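Local structure of glutathione S-transferase-3 (Necator americanus, 3W8S) at residues L51-V56 with K60-F65; A14-R19 with L160-S165; S90-Y95 with L153-L158; E166-K169 with T173-D176. The protein probably catalyses conjugation of glutathione to electrophilic compounds of the type RX, giving S-substituted glutathione, a halide anion and a proton. All coordinates share one frame; numbering follows the deposited sequence.

Interaction 1 of 4, residues L51-V56 with K60-F65; sequences LPVLEV and KLAQSF. With GSH (glutathione), chain B.
K60 and E55 face each other as a non-hydrogen-bonded pair of an antiparallel hairpin, their side chains running alongside in the same direction. E55 OE1 comes 3.7 Å from K60 CE, but its 4.5 Å from K60 NZ is too far for a salt bridge, and E55 OE2 instead pairs with K5. K60 CB also touches V53, 4.0 Å from V53 CG1.

At L61 the strands are hydrogen-bonded: L61 O receives L54 N at 2.7 Å, and L61 N returns a bond to L54 O at 2.8 Å. The small A62 follows, its CB making an apolar touch on V53 CG2. Q63 then turns with a positive phi of 86° to the N-cap position of the next helix, and its OE1 takes the amine N1 of glutathione at 2.8 Å. A water joins Q63 N, P52 O and the ligand's O11.

S64 grips the same ligand carboxylate twice, N to O11 (2.8 Å) and OG to O12 (2.7 Å). Its chi1 of 65° sets OG between N and the carbonyl carbon, turned to the ligand. An anion here lies at a helix N-terminus, whose dipole probably helps hold it. P52 CG packs on S64 CB, and the cis peptide before P52, a hallmark of the thioredoxin fold, presents L51 N and O to the ligand's O2 and N2. F65 brings its ring edge near O12.

Strand 53-56 lies between strands 4-9 and 59-62; L54 is buried against I67, F70 and V71 of helix 64-75, while L61 packs on A86 of the second subunit.

Interaction 2 of 4, residues A14-R19 with L160-S165; sequences AAEIIR and LAECAS
Helix 16-25 of the thioredoxin-like domain meets helix 155-170 of the helical domain through E16, I17 and E162, a narrow but buried piece of the interdomain interface. The long glutamate of the second helix serves both partners. Its CB lies 3.8 Å from I17 CD1, the two side chains sliding past each other in opposite directions, so the hydrocarbon part of E162 meets an apolar branch. Isoleucine gives an apolar arm long enough to reach E162; its chi2 of -32° is off a staggered value, which probably carries some strain, and brings CD1 to the glutamate.

Farther out, E162 OE2 touches E16 CG at 3.8 Å. The two glutamates cross at about a right angle, with carboxylate planes 36° apart, and their OE2 atoms are 4.5 Å from each other. Such a buried pair of acids would probably be unfavourable alone, but R201 NH1 forms salt bridges with both OE2 atoms. W197 and Q20 also bind E16 OE2, while E162 OE1 has R189 and Q20.

E16 OE1 is held separately by R19 NH1 at 3.1 Å, through the oxygen's anti lone pair and nearly in the guanidinium plane. A15 CB lies 3.7 Å above one face of that guanidinium, toward its rim. Helix-to-helix docking of this kind, with the first helix of a thioredoxin-like domain set against an all-helical domain, is characteristic of the glutathione transferase fold.

Interaction 3 of 4, residues S90-Y95 with L153-L158; sequences SITDQY and LTFADL
A156 sits where segments 90-95 and 153-158 come nearest, meeting I91 and T92. Its CA is 5.8 Å from T92 CA, a close spacing that suits the small side chain of alanine. A156 CB touches I91 CG2 at 3.8 Å, and T92 CG2 presses on A156 CA at 3.9 Å. The beta-branched residues suit this place, since each offers a methyl branched at CB, close to its own backbone. In T92 the methyl is anti to the carbonyl carbon, and chi1 of 64° turns OG1 back to its own helix, where it bonds D89 O.

F155 gives a slighter contact, one side of its ring atoms against a single methyl. T92 CG2 approaches F155 CE2 at 3.9 Å and the two side chains cross at about a right angle, with the methyl oblique to the ring. This flank is not solvent: F155 is also covered by A68 and A72 of helix 64-75 and by I21 of helix 16-25. On another side of helix 82-101, D93 and Q94 turn to the second subunit, Q94 OE1 bonding Q63 NE2 of that subunit.

T154 and D157 form a capping box at the start of helix 155-170. T154 N gives D157 OD2 a 2.9 Å bond through the anti lone pair, whereas the reciprocal bond from A156 N to T154 OG1 is weak at 3.4 Å. This S/T-x-x-D pattern is well known at this helix in glutathione transferases. With T92 OG1 and the D157 carboxylate bonded to other partners, what holds the two segments together is probably dispersion and complementary shape.

Interaction 4 of 4, residues E166-K169 with T173-D176; sequences EFAK and TIFD. With SO4 (sulfate ion), chain C.
K169 NZ is gripped by E166 OE1 at 2.8 Å and by a sulfate oxygen, O3, at 2.9 Å, on the flank of helix 155-170 away from the type I beta turn T173-D176, whose I174 and F175 pack on F167 and A168. E166 OE1 receives the lysine on its syn side, 18° out of the carboxylate plane. A long extended lysine can reach both anions; the sulfate, probably from the crystallisation liquor, also binds R201 NE. E166 OE2 forms salt bridges with R189 and R201.

The contact itself packs helix 155-170 against the turn, which is closed by D176 N bonding T173 O at 2.9 Å. I174 is the wedge. With CG1 anti to the backbone N (chi1 -164°), the chain extends to CD1, which presses on F167 CB at 3.4 Å, while the other branch, CG2, rests on A168 CB at 3.7 Å. Alanine lets the turn lie close to the helix. F125 and F133 of helix 117-143 cover I174 further.

F175 closes the cluster: its CE2 meets A168 CB at 3.7 Å, and I174 CG2 stands 3.8 Å above one ring face, over the centre.

Interaction 1 builds part of the glutathione site, and interaction 2 touches it: S64 CB is 3.3 Å from A14 O, with the I17 side chain about 11 Å from the bound ligand. Interaction 3 meets interaction 1 through F65, whose CZ is 3.8 Å from Y95 CD2, and both touch the second subunit. Helix 155-170 serves interactions 3, 2 and 4 in that order. Interactions 3 and 2 touch where I17 CD1 lies 3.6 Å from L158 O, and interactions 2 and 4 where A164 CB is 3.7 Å from F175 CE1. Interaction 4 is remote from the site, its centre 29 Å from that of interaction 1.

Interaction 1 of 4, residues L51-V56 with K60-F65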
loop_
_atom_site.group_PDB
_atom_site.type_symbol
_atom_site.label_atom_id
_atom_site.label_comp_id
_atom_site.label_asym_id
_atom_site.label_seq_id
_atom_site.Cartn_x
_atom_site.Cartn_y
_atom_site.Cartn_z
ATOM N N LEU A 51 -14.195 -4.130 -2.903
ATOM C CA LEU A 51 -14.613 -2.780 -2.510
ATOM C C LEU A 51 -13.619 -2.326 -1.491
ATOM O O LEU A 51 -13.050 -3.168 -0.797
ATOM C CB LEU A 51 -16.059 -2.846 -1.970
ATOM C CG LEU A 51 -17.126 -3.265 -2.999
ATOM C CD1 LEU A 51 -18.471 -3.362 -2.255
ATOM C CD2 LEU A 51 -17.218 -2.310 -4.196
ATOM N N PRO A 52 -13.409 -0.992 -1.335
ATOM C CA PRO A 52 -14.221 0.075 -1.966
ATOM C C PRO A 52 -13.805 0.407 -3.413
ATOM O O PRO A 52 -12.643 0.157 -3.813
ATOM C CB PRO A 52 -13.923 1.347 -1.091
ATOM C CG PRO A 52 -12.550 1.043 -0.513
ATOM C CD PRO A 52 -12.535 -0.476 -0.264
ATOM N N VAL A 53 -14.736 1.025 -4.145
ATOM C CA VAL A 53 -14.451 1.569 -5.472
ATOM C C VAL A 53 -15.003 3.007 -5.522
ATOM O O VAL A 53 -16.138 3.270 -5.134
ATOM C CB VAL A 53 -15.090 0.734 -6.597
ATOM C CG1 VAL A 53 -14.969 1.451 -7.983
ATOM C CG2 VAL A 53 -14.413 -0.643 -6.679
ATOM N N LEU A 54 -14.190 3.925 -6.053
ATOM C CA LEU A 54 -14.655 5.275 -6.256
ATOM C C LEU A 54 -14.971 5.423 -7.763
ATOM O O LEU A 54 -14.203 4.976 -8.601
ATOM C CB LEU A 54 -13.554 6.310 -5.883
ATOM C CG LEU A 54 -13.973 7.808 -5.942
ATOM C CD1 LEU A 54 -14.812 8.134 -4.733
ATOM C CD2 LEU A 54 -12.730 8.752 -5.913
ATOM N N GLU A 55 -16.085 6.068 -8.075
ATOM C CA GLU A 55 -16.352 6.422 -9.453
ATOM C C GLU A 55 -16.296 7.971 -9.606
ATOM O O GLU A 55 -16.897 8.690 -8.819
ATOM C CB GLU A 55 -17.749 5.821 -9.846
ATOM C CG GLU A 55 -17.910 5.758 -11.342
ATOM C CD GLU A 55 -19.210 5.041 -11.697
ATOM O OE1 GLU A 55 -19.435 3.925 -11.192
ATOM O OE2 GLU A 55 -19.996 5.635 -12.422
ATOM N N VAL A 56 -15.459 8.466 -10.515
ATOM C CA VAL A 56 -15.164 9.910 -10.607
ATOM C C VAL A 56 -15.627 10.259 -12.039
ATOM O O VAL A 56 -14.999 9.796 -12.993
ATOM C CB VAL A 56 -13.628 10.221 -10.584
ATOM C CG1 VAL A 56 -13.382 11.743 -10.659
ATOM C CG2 VAL A 56 -12.992 9.640 -9.358
ATOM N N LYS A 60 -13.905 4.377 -12.983
ATOM C CA LYS A 60 -13.731 3.612 -11.753
ATOM C C LYS A 60 -12.282 3.556 -11.268
ATOM O O LYS A 60 -11.377 3.273 -12.049
ATOM C CB LYS A 60 -14.251 2.187 -11.882
ATOM C CG LYS A 60 -15.769 2.137 -12.215
ATOM C CD LYS A 60 -16.293 0.734 -11.926
ATOM C CE LYS A 60 -17.813 0.647 -11.988
ATOM N NZ LYS A 60 -18.111 0.237 -13.394
ATOM N N LEU A 61 -12.133 3.699 -9.956
ATOM C CA LEU A 61 -10.837 3.597 -9.269
ATOM C C LEU A 61 -11.065 2.700 -8.044
ATOM O O LEU A 61 -11.925 2.978 -7.174
ATOM C CB LEU A 61 -10.337 4.974 -8.866
ATOM C CG LEU A 61 -9.081 5.086 -7.939
ATOM C CD1 LEU A 61 -7.835 4.611 -8.689
ATOM C CD2 LEU A 61 -8.957 6.530 -7.399
ATOM N N ALA A 62 -10.253 1.630 -7.970
ATOM C CA ALA A 62 -10.243 0.699 -6.839
ATOM C C ALA A 62 -9.082 0.989 -5.900
ATOM O O ALA A 62 -8.208 1.850 -6.197
ATOM C CB ALA A 62 -10.115 -0.743 -7.375
ATOM N N GLN A 63 -9.073 0.263 -4.774
ATOM C CA GLN A 63 -7.969 0.181 -3.824
ATOM C C GLN A 63 -8.069 1.312 -2.843
ATOM O O GLN A 63 -7.734 2.430 -3.200
ATOM C CB GLN A 63 -6.589 0.039 -4.505
ATOM C CG GLN A 63 -6.296 -1.427 -4.984
ATOM C CD GLN A 63 -5.996 -2.375 -3.840
ATOM O OE1 GLN A 63 -5.785 -1.983 -2.668
ATOM N NE2 GLN A 63 -5.958 -3.627 -4.160
ATOM N N SER A 64 -8.470 1.013 -1.584
ATOM C CA SER A 64 -8.867 2.072 -0.650
ATOM C C SER A 64 -7.749 3.108 -0.467
ATOM O O SER A 64 -8.044 4.299 -0.419
ATOM C CB SER A 64 -9.256 1.435 0.724
ATOM O OG SER A 64 -8.098 0.850 1.288
ATOM N N PHE A 65 -6.459 2.699 -0.410
ATOM C CA PHE A 65 -5.441 3.740 -0.211
ATOM C C PHE A 65 -5.160 4.568 -1.447
ATOM O O PHE A 65 -4.887 5.780 -1.371
ATOM C CB PHE A 65 -4.128 3.170 0.374
ATOM C CG PHE A 65 -4.324 2.646 1.771
ATOM C CD1 PHE A 65 -4.884 1.388 2.010
ATOM C CD2 PHE A 65 -4.050 3.435 2.861
ATOM C CE1 PHE A 65 -5.085 0.911 3.331
ATOM C CE2 PHE A 65 -4.198 2.952 4.160
ATOM C CZ PHE A 65 -4.756 1.740 4.406
HETATM N N1 GSH B . -6.352 -3.795 -0.625
HETATM C CA1 GSH B . -7.790 -3.634 -0.836
HETATM C C1 GSH B . -8.181 -2.218 -0.441
HETATM O O11 GSH B . -9.144 -1.639 -0.988
HETATM O O12 GSH B . -7.493 -1.649 0.435
HETATM C CB1 GSH B . -8.594 -4.656 -0.016
HETATM C CG1 GSH B . -10.073 -4.603 -0.473
HETATM C CD1 GSH B . -10.920 -5.622 0.300
HETATM O OE1 GSH B . -10.428 -6.372 1.146
HETATM N N2 GSH B . -12.217 -5.706 -0.009
HETATM C CA2 GSH B . -13.138 -6.586 0.672
HETATM C C2 GSH B . -14.074 -7.172 -0.345
HETATM O O2 GSH B . -14.505 -6.459 -1.246
HETATM C CB2 GSH B . -13.948 -5.739 1.677
HETATM S SG2 GSH B . -14.898 -6.771 2.800
HETATM N N3 GSH B . -14.438 -8.462 -0.212
HETATM C CA3 GSH B . -15.483 -9.025 -1.044
HETATM C C3 GSH B . -14.895 -9.953 -2.093
HETATM O O31 GSH B . -15.660 -10.475 -2.923
HETATM O O32 GSH B . -13.665 -10.167 -2.127
HETATM O O HOH W 1 -10.773 -1.805 -3.364
#

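Interaction 2 of 4, residues A14-R19 with L160-S165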
loop_
_atom_site.group_PDB
_atom_site.type_symbol
_atom_site.label_atom_id
_atom_site.label_comp_id
_atom_site.label_asym_id
_atom_site.label_seq_id
_atom_site.Cartn_x
_atom_site.Cartn_y
_atom_site.Cartn_z
ATOM N N ALA A 14 -12.838 -0.409 5.338
ATOM C CA ALA A 14 -11.749 0.152 4.536
ATOM C C ALA A 14 -12.178 1.459 3.782
ATOM O O ALA A 14 -11.325 2.150 3.247
ATOM C CB ALA A 14 -11.190 -0.922 3.567
ATOM N N ALA A 15 -13.485 1.814 3.793
ATOM C CA ALA A 15 -13.981 2.992 3.077
ATOM C C ALA A 15 -13.985 4.224 3.951
ATOM O O ALA A 15 -14.165 5.332 3.441
ATOM C CB ALA A 15 -15.410 2.750 2.584
ATOM N N GLU A 16 -13.910 4.065 5.271
ATOM C CA GLU A 16 -14.357 5.175 6.180
ATOM C C GLU A 16 -13.478 6.424 6.069
ATOM O O GLU A 16 -13.970 7.532 6.144
ATOM C CB GLU A 16 -14.319 4.648 7.625
ATOM C CG GLU A 16 -14.759 5.607 8.728
ATOM C CD GLU A 16 -16.121 6.287 8.500
ATOM O OE1 GLU A 16 -16.998 5.747 7.817
ATOM O OE2 GLU A 16 -16.303 7.394 9.083
ATOM N N ILE A 17 -12.155 6.254 5.897
ATOM C CA ILE A 17 -11.288 7.458 5.775
ATOM C C ILE A 17 -11.583 8.262 4.510
ATOM O O ILE A 17 -11.565 9.507 4.505
ATOM C CB ILE A 17 -9.772 7.111 5.833
ATOM C CG1 ILE A 17 -9.416 6.505 7.207
ATOM C CG2 ILE A 17 -8.907 8.345 5.573
ATOM C CD1 ILE A 17 -10.153 6.931 8.474
ATOM N N ILE A 18 -11.873 7.543 3.426
ATOM C CA ILE A 18 -12.277 8.206 2.188
ATOM C C ILE A 18 -13.535 9.090 2.471
ATOM O O ILE A 18 -13.576 10.250 2.024
ATOM C CB ILE A 18 -12.603 7.185 1.084
ATOM C CG1 ILE A 18 -11.305 6.402 0.667
ATOM C CG2 ILE A 18 -13.221 7.869 -0.147
ATOM C CD1 ILE A 18 -11.623 4.981 0.163
ATOM N N ARG A 19 -14.543 8.550 3.186
ATOM C CA ARG A 19 -15.760 9.337 3.567
ATOM C C ARG A 19 -15.395 10.563 4.383
ATOM O O ARG A 19 -15.930 11.682 4.145
ATOM C CB ARG A 19 -16.673 8.441 4.416
ATOM C CG ARG A 19 -17.176 7.238 3.618
ATOM C CD ARG A 19 -18.283 6.580 4.411
ATOM N NE ARG A 19 -18.770 5.306 3.809
ATOM C CZ ARG A 19 -18.563 4.076 4.328
ATOM N NH1 ARG A 19 -17.803 3.907 5.433
ATOM N NH2 ARG A 19 -19.081 2.983 3.663
ATOM N N LEU A 160 -4.978 6.975 11.704
ATOM C CA LEU A 160 -4.484 6.637 13.043
ATOM C C LEU A 160 -5.553 6.951 14.081
ATOM O O LEU A 160 -5.899 6.076 14.877
ATOM C CB LEU A 160 -3.175 7.417 13.367
ATOM C CG LEU A 160 -2.654 7.322 14.808
ATOM C CD1 LEU A 160 -2.350 5.856 15.220
ATOM C CD2 LEU A 160 -1.467 8.229 15.045
ATOM N N ALA A 161 -6.134 8.165 14.050
ATOM C CA ALA A 161 -7.157 8.549 15.054
ATOM C C ALA A 161 -8.389 7.645 15.009
ATOM O O ALA A 161 -8.983 7.300 16.036
ATOM C CB ALA A 161 -7.579 10.013 14.807
ATOM N N GLU A 162 -8.836 7.288 13.816
ATOM C CA GLU A 162 -10.048 6.471 13.687
ATOM C C GLU A 162 -9.801 5.043 14.270
ATOM O O GLU A 162 -10.598 4.491 15.032
ATOM C CB GLU A 162 -10.481 6.396 12.208
ATOM C CG GLU A 162 -11.682 5.473 12.011
ATOM C CD GLU A 162 -13.039 6.113 12.423
ATOM O OE1 GLU A 162 -13.110 7.327 12.712
ATOM O OE2 GLU A 162 -14.039 5.372 12.453
ATOM N N CYS A 163 -8.685 4.469 13.903
ATOM C CA CYS A 163 -8.362 3.161 14.354
ATOM C C CYS A 163 -8.093 3.183 15.860
ATOM O O CYS A 163 -8.637 2.378 16.581
ATOM C CB CYS A 163 -7.174 2.685 13.535
ATOM S SG CYS A 163 -5.729 2.173 14.487
ATOM N N ALA A 164 -7.331 4.141 16.363
ATOM C CA ALA A 164 -7.124 4.232 17.843
ATOM C C ALA A 164 -8.511 4.448 18.566
ATOM O O ALA A 164 -8.839 3.721 19.525
ATOM C CB ALA A 164 -6.130 5.375 18.178
ATOM N N SER A 165 -9.355 5.381 18.071
ATOM C CA SER A 165 -10.612 5.663 18.775
ATOM C C SER A 165 -11.552 4.479 18.739
ATOM O O SER A 165 -12.212 4.179 19.731
ATOM C CB SER A 165 -11.287 6.929 18.254
ATOM O OG SER A 165 -10.341 7.981 18.415
#

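Interaction 3 of 4, residues S90-Y95 with L153-L158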
loop_
_atom_site.group_PDB
_atom_site.type_symbol
_atom_site.label_atom_id
_atom_site.label_comp_id
_atom_site.label_asym_id
_atom_site.label_seq_id
_atom_site.Cartn_x
_atom_site.Cartn_y
_atom_site.Cartn_z
ATOM N N SER A 90 4.183 6.870 3.543
ATOM C CA SER A 90 4.975 5.822 4.273
ATOM C C SER A 90 4.180 5.438 5.542
ATOM O O SER A 90 4.105 4.280 5.941
ATOM C CB SER A 90 6.408 6.344 4.650
ATOM O OG SER A 90 6.403 7.275 5.767
ATOM N N ILE A 91 3.550 6.443 6.179
ATOM C CA ILE A 91 2.805 6.167 7.394
ATOM C C ILE A 91 1.558 5.318 7.106
ATOM O O ILE A 91 1.257 4.342 7.888
ATOM C CB ILE A 91 2.367 7.489 8.166
ATOM C CG1 ILE A 91 3.581 8.145 8.881
ATOM C CG2 ILE A 91 1.252 7.131 9.152
ATOM C CD1 ILE A 91 3.297 9.588 9.333
ATOM N N THR A 92 0.829 5.632 6.035
ATOM C CA THR A 92 -0.341 4.792 5.691
ATOM C C THR A 92 0.079 3.384 5.237
ATOM O O THR A 92 -0.591 2.436 5.530
ATOM C CB THR A 92 -1.299 5.489 4.711
ATOM O OG1 THR A 92 -0.618 5.704 3.485
ATOM C CG2 THR A 92 -1.640 6.904 5.293
ATOM N N ASP A 93 1.235 3.250 4.589
ATOM C CA ASP A 93 1.727 1.918 4.247
ATOM C C ASP A 93 2.107 1.136 5.534
ATOM O O ASP A 93 1.861 -0.084 5.637
ATOM C CB ASP A 93 2.939 2.008 3.307
ATOM C CG ASP A 93 2.512 2.083 1.798
ATOM O OD1 ASP A 93 1.285 1.968 1.488
ATOM O OD2 ASP A 93 3.418 2.226 0.934
ATOM N N GLN A 94 2.717 1.811 6.493
ATOM C CA GLN A 94 2.988 1.107 7.768
ATOM C C GLN A 94 1.693 0.642 8.494
ATOM O O GLN A 94 1.651 -0.394 9.188
ATOM C CB GLN A 94 3.837 2.013 8.716
ATOM C CG GLN A 94 4.354 1.307 10.017
ATOM C CD GLN A 94 5.298 0.125 9.716
ATOM O OE1 GLN A 94 5.930 0.040 8.625
ATOM N NE2 GLN A 94 5.467 -0.763 10.709
ATOM N N TYR A 95 0.678 1.508 8.448
ATOM C CA TYR A 95 -0.612 1.225 9.041
ATOM C C TYR A 95 -1.216 -0.036 8.343
ATOM O O TYR A 95 -1.754 -0.927 8.979
ATOM C CB TYR A 95 -1.529 2.458 8.809
ATOM C CG TYR A 95 -2.968 2.168 9.133
ATOM C CD1 TYR A 95 -3.375 2.122 10.463
ATOM C CD2 TYR A 95 -3.928 1.894 8.121
ATOM C CE1 TYR A 95 -4.692 1.826 10.820
ATOM C CE2 TYR A 95 -5.263 1.600 8.463
ATOM C CZ TYR A 95 -5.615 1.596 9.832
ATOM O OH TYR A 95 -6.894 1.318 10.270
ATOM N N LEU A 153 -3.513 18.767 9.331
ATOM C CA LEU A 153 -4.134 17.479 9.212
ATOM C C LEU A 153 -3.870 16.852 7.847
ATOM O O LEU A 153 -4.012 17.513 6.827
ATOM C CB LEU A 153 -5.638 17.733 9.355
ATOM C CG LEU A 153 -6.493 16.460 9.501
ATOM C CD1 LEU A 153 -6.290 15.893 10.891
ATOM C CD2 LEU A 153 -7.957 16.859 9.323
ATOM N N THR A 154 -3.503 15.573 7.817
ATOM C CA THR A 154 -3.452 14.829 6.568
ATOM C C THR A 154 -4.221 13.513 6.757
ATOM O O THR A 154 -4.611 13.186 7.862
ATOM C CB THR A 154 -2.001 14.497 6.166
ATOM O OG1 THR A 154 -1.414 13.566 7.133
ATOM C CG2 THR A 154 -1.172 15.832 6.036
ATOM N N PHE A 155 -4.445 12.768 5.678
ATOM C CA PHE A 155 -5.174 11.531 5.846
ATOM C C PHE A 155 -4.376 10.482 6.662
ATOM O O PHE A 155 -4.967 9.547 7.176
ATOM C CB PHE A 155 -5.760 10.979 4.520
ATOM C CG PHE A 155 -4.747 10.440 3.549
ATOM C CD1 PHE A 155 -3.938 11.275 2.767
ATOM C CD2 PHE A 155 -4.623 9.068 3.373
ATOM C CE1 PHE A 155 -3.038 10.778 1.827
ATOM C CE2 PHE A 155 -3.664 8.568 2.454
ATOM C CZ PHE A 155 -2.858 9.419 1.692
ATOM N N ALA A 156 -3.049 10.652 6.802
ATOM C CA ALA A 156 -2.386 9.764 7.763
ATOM C C ALA A 156 -2.961 9.969 9.184
ATOM O O ALA A 156 -3.168 8.990 9.894
ATOM C CB ALA A 156 -0.846 9.956 7.766
ATOM N N ASP A 157 -3.194 11.226 9.588
ATOM C CA ASP A 157 -3.782 11.545 10.915
ATOM C C ASP A 157 -5.152 10.852 11.002
ATOM O O ASP A 157 -5.556 10.233 12.034
ATOM C CB ASP A 157 -3.974 13.079 11.045
ATOM C CG ASP A 157 -2.683 13.782 11.153
ATOM O OD1 ASP A 157 -1.933 13.420 12.096
ATOM O OD2 ASP A 157 -2.354 14.716 10.335
ATOM N N LEU A 158 -5.866 10.891 9.891
ATOM C CA LEU A 158 -7.252 10.356 9.955
ATOM C C LEU A 158 -7.220 8.819 10.199
ATOM O O LEU A 158 -8.022 8.330 10.988
ATOM C CB LEU A 158 -8.045 10.671 8.648
ATOM C CG LEU A 158 -8.249 12.161 8.326
ATOM C CD1 LEU A 158 -8.917 12.234 6.930
ATOM C CD2 LEU A 158 -9.230 12.748 9.390
#

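Interaction 4 of 4, residues E166-K169 with T173-D176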
loop_
_atom_site.group_PDB
_atom_site.type_symbol
_atom_site.label_atom_id
_atom_site.label_comp_id
_atom_site.label_asym_id
_atom_site.label_seq_id
_atom_site.Cartn_x
_atom_site.Cartn_y
_atom_site.Cartn_z
ATOM N N GLU A 166 -11.600 3.787 17.618
ATOM C CA GLU A 166 -12.497 2.674 17.502
ATOM C C GLU A 166 -12.074 1.469 18.319
ATOM O O GLU A 166 -12.919 0.854 19.003
ATOM C CB GLU A 166 -12.697 2.269 16.008
ATOM C CG GLU A 166 -13.496 3.371 15.250
ATOM C CD GLU A 166 -14.926 3.590 15.807
ATOM O OE1 GLU A 166 -15.562 2.562 16.149
ATOM O OE2 GLU A 166 -15.405 4.773 15.910
ATOM N N PHE A 167 -10.808 1.087 18.208
ATOM C CA PHE A 167 -10.280 -0.030 19.040
ATOM C C PHE A 167 -10.420 0.281 20.525
ATOM O O PHE A 167 -10.617 -0.631 21.331
ATOM C CB PHE A 167 -8.814 -0.368 18.689
ATOM C CG PHE A 167 -8.637 -0.993 17.322
ATOM C CD1 PHE A 167 -9.462 -2.038 16.889
ATOM C CD2 PHE A 167 -7.601 -0.581 16.477
ATOM C CE1 PHE A 167 -9.300 -2.613 15.610
ATOM C CE2 PHE A 167 -7.423 -1.145 15.219
ATOM C CZ PHE A 167 -8.282 -2.149 14.772
ATOM N N ALA A 168 -10.379 1.567 20.889
ATOM C CA ALA A 168 -10.494 1.964 22.296
ATOM C C ALA A 168 -11.841 1.555 22.878
ATOM O O ALA A 168 -11.934 1.374 24.089
ATOM C CB ALA A 168 -10.294 3.467 22.513
ATOM N N LYS A 169 -12.856 1.376 22.024
ATOM C CA LYS A 169 -14.200 1.082 22.537
ATOM C C LYS A 169 -14.242 -0.231 23.302
ATOM O O LYS A 169 -14.799 -0.276 24.372
ATOM C CB LYS A 169 -15.256 1.125 21.435
ATOM C CG LYS A 169 -15.600 2.566 21.022
ATOM C CD LYS A 169 -16.258 2.510 19.642
ATOM C CE LYS A 169 -17.026 3.785 19.241
ATOM N NZ LYS A 169 -17.593 3.512 17.839
ATOM N N THR A 173 -7.363 -0.620 27.398
ATOM C CA THR A 173 -6.018 -0.246 27.768
ATOM C C THR A 173 -5.243 0.221 26.525
ATOM O O THR A 173 -4.017 0.361 26.560
ATOM C CB THR A 173 -5.326 -1.471 28.355
ATOM O OG1 THR A 173 -5.307 -2.491 27.342
ATOM C CG2 THR A 173 -6.127 -1.984 29.614
ATOM N N ILE A 174 -5.951 0.460 25.406
ATOM C CA ILE A 174 -5.199 0.634 24.140
ATOM C C ILE A 174 -4.252 1.851 24.212
ATOM O O ILE A 174 -3.163 1.836 23.638
ATOM C CB ILE A 174 -6.133 0.763 22.896
ATOM C CG1 ILE A 174 -5.268 0.540 21.664
ATOM C CG2 ILE A 174 -6.836 2.134 22.910
ATOM C CD1 ILE A 174 -6.064 0.568 20.407
ATOM N N PHE A 175 -4.645 2.921 24.938
ATOM C CA PHE A 175 -3.758 4.099 25.119
ATOM C C PHE A 175 -2.748 4.005 26.272
ATOM O O PHE A 175 -1.925 4.933 26.437
ATOM C CB PHE A 175 -4.569 5.385 25.296
ATOM C CG PHE A 175 -5.461 5.698 24.127
ATOM C CD1 PHE A 175 -4.908 5.908 22.865
ATOM C CD2 PHE A 175 -6.860 5.752 24.301
ATOM C CE1 PHE A 175 -5.726 6.143 21.766
ATOM C CE2 PHE A 175 -7.679 6.004 23.221
ATOM C CZ PHE A 175 -7.112 6.188 21.946
ATOM N N ASP A 176 -2.771 2.912 27.061
ATOM C CA ASP A 176 -1.870 2.827 28.203
ATOM C C ASP A 176 -0.408 2.877 27.724
ATOM O O ASP A 176 -0.003 2.027 26.921
ATOM C CB ASP A 176 -2.100 1.581 29.066
ATOM C CG ASP A 176 -3.486 1.586 29.790
ATOM O OD1 ASP A 176 -4.234 2.556 29.655
ATOM O OD2 ASP A 176 -3.819 0.591 30.470
HETATM S S SO4 C . -20.441 5.273 15.805
HETATM O O1 SO4 C . -20.732 5.845 14.476
HETATM O O2 SO4 C . -20.750 3.838 15.755
HETATM O O3 SO4 C . -18.997 5.467 16.214
HETATM O O4 SO4 C . -21.333 5.915 16.789
#